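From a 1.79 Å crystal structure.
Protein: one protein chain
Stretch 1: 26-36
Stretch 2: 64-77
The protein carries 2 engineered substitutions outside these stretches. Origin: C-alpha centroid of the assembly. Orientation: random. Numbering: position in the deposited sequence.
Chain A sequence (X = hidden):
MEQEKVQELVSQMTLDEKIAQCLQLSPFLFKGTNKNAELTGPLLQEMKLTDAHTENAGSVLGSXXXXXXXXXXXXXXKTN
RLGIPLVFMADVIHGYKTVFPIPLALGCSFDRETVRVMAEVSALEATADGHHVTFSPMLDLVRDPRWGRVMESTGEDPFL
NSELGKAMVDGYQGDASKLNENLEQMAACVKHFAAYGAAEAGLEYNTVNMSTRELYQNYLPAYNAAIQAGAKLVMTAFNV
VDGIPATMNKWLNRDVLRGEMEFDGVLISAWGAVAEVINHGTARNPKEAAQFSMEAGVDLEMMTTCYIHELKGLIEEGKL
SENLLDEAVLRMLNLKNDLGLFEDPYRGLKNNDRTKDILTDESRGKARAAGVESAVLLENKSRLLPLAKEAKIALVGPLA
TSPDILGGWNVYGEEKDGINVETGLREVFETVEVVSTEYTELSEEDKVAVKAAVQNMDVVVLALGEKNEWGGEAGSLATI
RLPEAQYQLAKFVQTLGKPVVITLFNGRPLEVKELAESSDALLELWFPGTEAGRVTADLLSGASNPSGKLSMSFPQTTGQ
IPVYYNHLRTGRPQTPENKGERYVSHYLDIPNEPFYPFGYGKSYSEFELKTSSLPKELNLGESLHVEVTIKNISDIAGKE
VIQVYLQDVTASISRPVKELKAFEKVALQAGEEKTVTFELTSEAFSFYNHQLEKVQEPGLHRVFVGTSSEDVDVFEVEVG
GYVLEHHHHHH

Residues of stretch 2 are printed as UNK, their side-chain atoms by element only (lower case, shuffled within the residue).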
# COMPACT_ATOMS: atom_id res chain seq x y z
N SER A 26 -17.85 -15.37 -27.12
CA SER A 26 -16.86 -16.37 -27.48
C SER A 26 -17.28 -17.03 -28.81
O SER A 26 -18.50 -17.05 -29.10
CB SER A 26 -16.80 -17.42 -26.41
OG SER A 26 -16.18 -16.89 -25.24
N PRO A 27 -16.34 -17.58 -29.58
CA PRO A 27 -16.71 -18.00 -30.95
C PRO A 27 -17.75 -19.14 -31.02
O PRO A 27 -18.55 -19.25 -32.00
CB PRO A 27 -15.40 -18.46 -31.55
CG PRO A 27 -14.50 -18.78 -30.35
CD PRO A 27 -14.89 -17.70 -29.36
N PHE A 28 -17.70 -20.01 -30.04
CA PHE A 28 -18.55 -21.23 -30.09
C PHE A 28 -20.00 -20.96 -29.71
O PHE A 28 -20.84 -21.86 -29.72
CB PHE A 28 -17.96 -22.36 -29.19
CG PHE A 28 -17.58 -21.92 -27.84
CD1 PHE A 28 -18.53 -21.88 -26.85
CD2 PHE A 28 -16.25 -21.60 -27.53
CE1 PHE A 28 -18.17 -21.48 -25.57
CE2 PHE A 28 -15.91 -21.17 -26.24
CZ PHE A 28 -16.87 -21.13 -25.29
N LEU A 29 -20.31 -19.70 -29.41
CA LEU A 29 -21.70 -19.22 -29.30
C LEU A 29 -22.32 -18.83 -30.66
O LEU A 29 -23.48 -18.51 -30.74
CB LEU A 29 -21.85 -18.08 -28.30
CG LEU A 29 -21.34 -18.49 -26.93
CD1 LEU A 29 -21.14 -17.36 -25.97
CD2 LEU A 29 -22.28 -19.52 -26.31
N PHE A 30 -21.56 -18.94 -31.73
CA PHE A 30 -22.04 -18.57 -33.02
C PHE A 30 -22.20 -19.83 -33.86
O PHE A 30 -21.38 -20.72 -33.83
CB PHE A 30 -21.08 -17.60 -33.73
CG PHE A 30 -20.97 -16.26 -33.10
CD1 PHE A 30 -20.07 -16.05 -32.10
CD2 PHE A 30 -21.73 -15.20 -33.53
CE1 PHE A 30 -19.94 -14.76 -31.53
CE2 PHE A 30 -21.61 -13.93 -32.96
CZ PHE A 30 -20.70 -13.72 -31.96
N LYS A 31 -23.21 -19.84 -34.70
CA LYS A 31 -23.26 -20.80 -35.75
C LYS A 31 -22.00 -20.70 -36.65
O LYS A 31 -21.44 -19.59 -36.94
CB LYS A 31 -24.52 -20.52 -36.58
CG LYS A 31 -24.69 -21.42 -37.79
CD LYS A 31 -26.01 -21.01 -38.47
CE LYS A 31 -26.17 -21.67 -39.83
NZ LYS A 31 -26.31 -23.13 -39.62
N GLY A 32 -21.54 -21.86 -37.13
CA GLY A 32 -20.43 -21.85 -38.09
C GLY A 32 -19.04 -21.96 -37.45
O GLY A 32 -18.02 -22.05 -38.15
N THR A 33 -19.00 -21.99 -36.13
CA THR A 33 -17.75 -22.22 -35.43
C THR A 33 -17.15 -23.59 -35.80
O THR A 33 -17.87 -24.52 -36.18
CB THR A 33 -17.93 -22.14 -33.89
OG1 THR A 33 -16.65 -22.21 -33.29
CG2 THR A 33 -18.81 -23.30 -33.35
N ASN A 34 -15.85 -23.75 -35.71
CA ASN A 34 -15.32 -25.07 -36.01
C ASN A 34 -14.62 -25.70 -34.83
O ASN A 34 -13.83 -26.59 -35.02
CB ASN A 34 -14.44 -25.05 -37.26
CG ASN A 34 -13.10 -24.59 -36.96
OD1 ASN A 34 -12.91 -23.84 -35.98
ND2 ASN A 34 -12.12 -25.11 -37.67
N LYS A 35 -14.89 -25.23 -33.63
CA LYS A 35 -14.28 -25.78 -32.43
C LYS A 35 -15.19 -25.54 -31.22
O LYS A 35 -15.88 -24.50 -31.12
CB LYS A 35 -12.88 -25.21 -32.22
CG LYS A 35 -12.16 -25.74 -31.03
CD LYS A 35 -10.74 -25.22 -30.93
CE LYS A 35 -10.03 -26.01 -29.83
NZ LYS A 35 -8.89 -25.22 -29.35
N ASN A 36 -15.19 -26.50 -30.29
CA ASN A 36 -15.89 -26.40 -28.99
C ASN A 36 -17.41 -26.33 -29.17
O ASN A 36 -18.10 -25.77 -28.33
CB ASN A 36 -15.37 -25.20 -28.16
CG ASN A 36 -13.98 -25.44 -27.52
OD1 ASN A 36 -13.09 -24.57 -27.54
ND2 ASN A 36 -13.80 -26.56 -26.91
N UNK A 64 -10.51 -19.36 -32.53
CA UNK A 64 -9.44 -20.32 -32.38
C UNK A 64 -8.51 -20.42 -33.55
O UNK A 64 -7.42 -20.97 -33.39
c UNK A 64 -9.98 -21.74 -31.95
o UNK A 64 -10.88 -22.23 -32.91
N UNK A 65 -8.90 -19.92 -34.73
CA UNK A 65 -8.12 -20.03 -35.96
C UNK A 65 -8.80 -19.29 -37.12
O UNK A 65 -9.96 -18.83 -37.01
c UNK A 65 -8.00 -21.51 -36.42
o UNK A 65 -9.26 -21.99 -36.89
N UNK A 66 -8.08 -19.18 -38.22
CA UNK A 66 -8.62 -18.55 -39.45
C UNK A 66 -9.86 -19.24 -39.91
O UNK A 66 -10.77 -18.57 -40.32
c UNK A 66 -7.60 -18.58 -40.56
N UNK A 67 -9.93 -20.57 -39.81
CA UNK A 67 -11.12 -21.28 -40.28
C UNK A 67 -12.34 -21.07 -39.33
O UNK A 67 -13.50 -21.11 -39.75
c UNK A 67 -10.68 -23.36 -41.88
c UNK A 67 -10.02 -24.74 -41.80
c UNK A 67 -9.93 -22.50 -42.89
c UNK A 67 -10.86 -22.76 -40.50
N UNK A 68 -12.05 -20.92 -38.04
CA UNK A 68 -13.04 -20.58 -37.06
C UNK A 68 -13.64 -19.23 -37.49
O UNK A 68 -14.88 -19.09 -37.65
c UNK A 68 -12.44 -20.51 -35.64
c UNK A 68 -13.44 -20.83 -34.54
o UNK A 68 -14.62 -21.17 -34.81
o UNK A 68 -13.05 -20.70 -33.34
N UNK A 69 -12.78 -18.25 -37.71
CA UNK A 69 -13.22 -16.92 -38.13
C UNK A 69 -14.06 -16.98 -39.43
O UNK A 69 -15.19 -16.45 -39.52
c UNK A 69 -12.00 -16.03 -38.28
c UNK A 69 -10.97 -14.47 -41.20
c UNK A 69 -12.24 -14.61 -38.77
s UNK A 69 -12.62 -14.35 -40.49
N UNK A 70 -13.53 -17.63 -40.43
CA UNK A 70 -14.22 -17.66 -41.76
C UNK A 70 -15.57 -18.32 -41.66
O UNK A 70 -16.55 -17.80 -42.23
c UNK A 70 -10.99 -18.20 -43.78
c UNK A 70 -13.34 -18.31 -42.83
c UNK A 70 -12.14 -17.43 -43.17
c UNK A 70 -14.16 -18.61 -44.11
N UNK A 71 -15.66 -19.42 -40.91
CA UNK A 71 -16.92 -20.16 -40.74
C UNK A 71 -17.95 -19.29 -40.05
O UNK A 71 -19.10 -19.24 -40.45
N UNK A 72 -17.52 -18.61 -38.97
CA UNK A 72 -18.38 -17.78 -38.20
C UNK A 72 -18.85 -16.59 -38.98
O UNK A 72 -20.05 -16.28 -38.94
c UNK A 72 -18.46 -16.22 -36.20
c UNK A 72 -17.69 -17.35 -36.88
c UNK A 72 -16.59 -18.23 -34.76
c UNK A 72 -17.57 -18.53 -35.91
N UNK A 73 -17.91 -15.88 -39.64
CA UNK A 73 -18.24 -14.68 -40.38
C UNK A 73 -19.17 -15.07 -41.59
O UNK A 73 -20.15 -14.36 -41.92
o UNK A 73 -18.54 -11.51 -39.94
c UNK A 73 -17.42 -11.57 -40.52
c UNK A 73 -16.98 -14.02 -40.89
c UNK A 73 -17.14 -12.66 -41.56
n UNK A 73 -16.45 -10.71 -40.28
N UNK A 74 -18.90 -16.20 -42.21
CA UNK A 74 -19.71 -16.62 -43.38
C UNK A 74 -21.14 -16.92 -42.99
O UNK A 74 -22.09 -16.41 -43.59
o UNK A 74 -17.97 -19.69 -45.91
o UNK A 74 -18.92 -18.73 -47.68
c UNK A 74 -19.05 -17.84 -44.11
c UNK A 74 -19.64 -18.05 -45.51
c UNK A 74 -18.78 -18.89 -46.42
N UNK A 75 -21.34 -17.71 -41.93
CA UNK A 75 -22.68 -17.96 -41.40
C UNK A 75 -23.35 -16.68 -40.94
O UNK A 75 -24.50 -16.43 -41.22
c UNK A 75 -22.63 -19.00 -40.29
N UNK A 76 -22.62 -15.81 -40.27
CA UNK A 76 -23.22 -14.63 -39.72
C UNK A 76 -23.75 -13.72 -40.84
O UNK A 76 -24.86 -13.18 -40.73
c UNK A 76 -22.16 -13.85 -38.93
c UNK A 76 -22.70 -12.65 -38.19
c UNK A 76 -23.49 -11.66 -36.14
c UNK A 76 -23.18 -10.30 -38.06
c UNK A 76 -23.53 -10.43 -36.75
c UNK A 76 -22.70 -11.41 -38.75
o UNK A 76 -23.95 -9.32 -36.03
c UNK A 76 -23.09 -12.77 -36.89
N UNK A 77 -22.97 -13.55 -41.93
CA UNK A 77 -23.37 -12.68 -43.00
C UNK A 77 -24.47 -13.29 -43.87
O UNK A 77 -25.19 -12.53 -44.50
c UNK A 77 -22.19 -12.29 -43.87
c UNK A 77 -21.13 -11.34 -43.29
c UNK A 77 -21.70 -9.97 -43.05
c UNK A 77 -19.93 -11.22 -44.16
O HOH W 1 -21.99 -16.96 -37.12
O HOH W 2 -14.38 -22.01 -31.21

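Position 64 has one side-chain carbon, CB, followed by one oxygen that lies 3.6 Å from Lys 35 CD; it is Ser 64. Position 65 repeats this pattern, and its oxygen accepts from the backbone N atoms of positions 67 (weakly) and 68; this N-cap is Ser 65. Position 66 has a single carbon, out of reach of stretch 1, and is Ala 66. Position 67 carries four carbons forked at the second, its CB lying near the end of Asn 34, and is Leu 67.

At position 68 two carbons end in two oxygens. One lies 2.7 Å from Thr 33 OG1 and 3.0 Å from Asn 34 N, and the other is close to Ser 64. Two oxygens and no nitrogen on the second carbon make the group a carboxylate, Asp 68; the donors around it fit that reading. Its OD1 accepts from Thr 33 OG1 and Asn 34 N, whereas OD2 accepts from Ser 64 N (3.0 Å) and Ser 64 OG (2.7 Å).

Position 69 is an unbranched chain of two carbons, a sulfur and a carbon, with CB pointing away from stretch 1: Met 69. Position 70 has four carbons forked at the first, one arm two carbons long, and is Ile 70, which makes no contact. Position 71 has no side-chain atoms and is Gly 71; Gly 32 O approaches its CA to 3.4 Å in a CA-H...O contact, and an ideal CB would clash with that oxygen.

Position 72 has the same fork as Ile 70, but its long arm ends 3.4 Å from Pro 27 CB and its short arm 3.9 Å from Phe 30 CB. It is Ile 72. Position 73 has three carbons, the third bearing an oxygen and a nitrogen, and is Gln 73; position 74 has three carbons, the third bearing two oxygens, and is Glu 74; both bond elsewhere in the structure. Position 75 is a single carbon, CB, 3.6 Å from Lys 31 O: Ala 75. Position 76 has a six-carbon ring bearing an oxygen and is Tyr 76, whose CE2 meets Phe 30 CE2 at 4.3 Å, at the edge of the phenylalanine ring. Position 77 has four carbons forked at the second, out of reach, and is Leu 77.

The contact joins a polar anchor to a close-packed helix flank. Asp 68 ties the loop to the helix start, Ile 72 fills the space beside Pro 27 and Phe 30, and the Phe 30 to Thr 33 turn brings Gly 32 against Gly 71 and Ala 75. Water 1 donates to Lys 31 O and Ile 72 O, both at 2.7 Å, bridging the backbones.

Stretch 2 64-77: SSALDMIGIQEAYL
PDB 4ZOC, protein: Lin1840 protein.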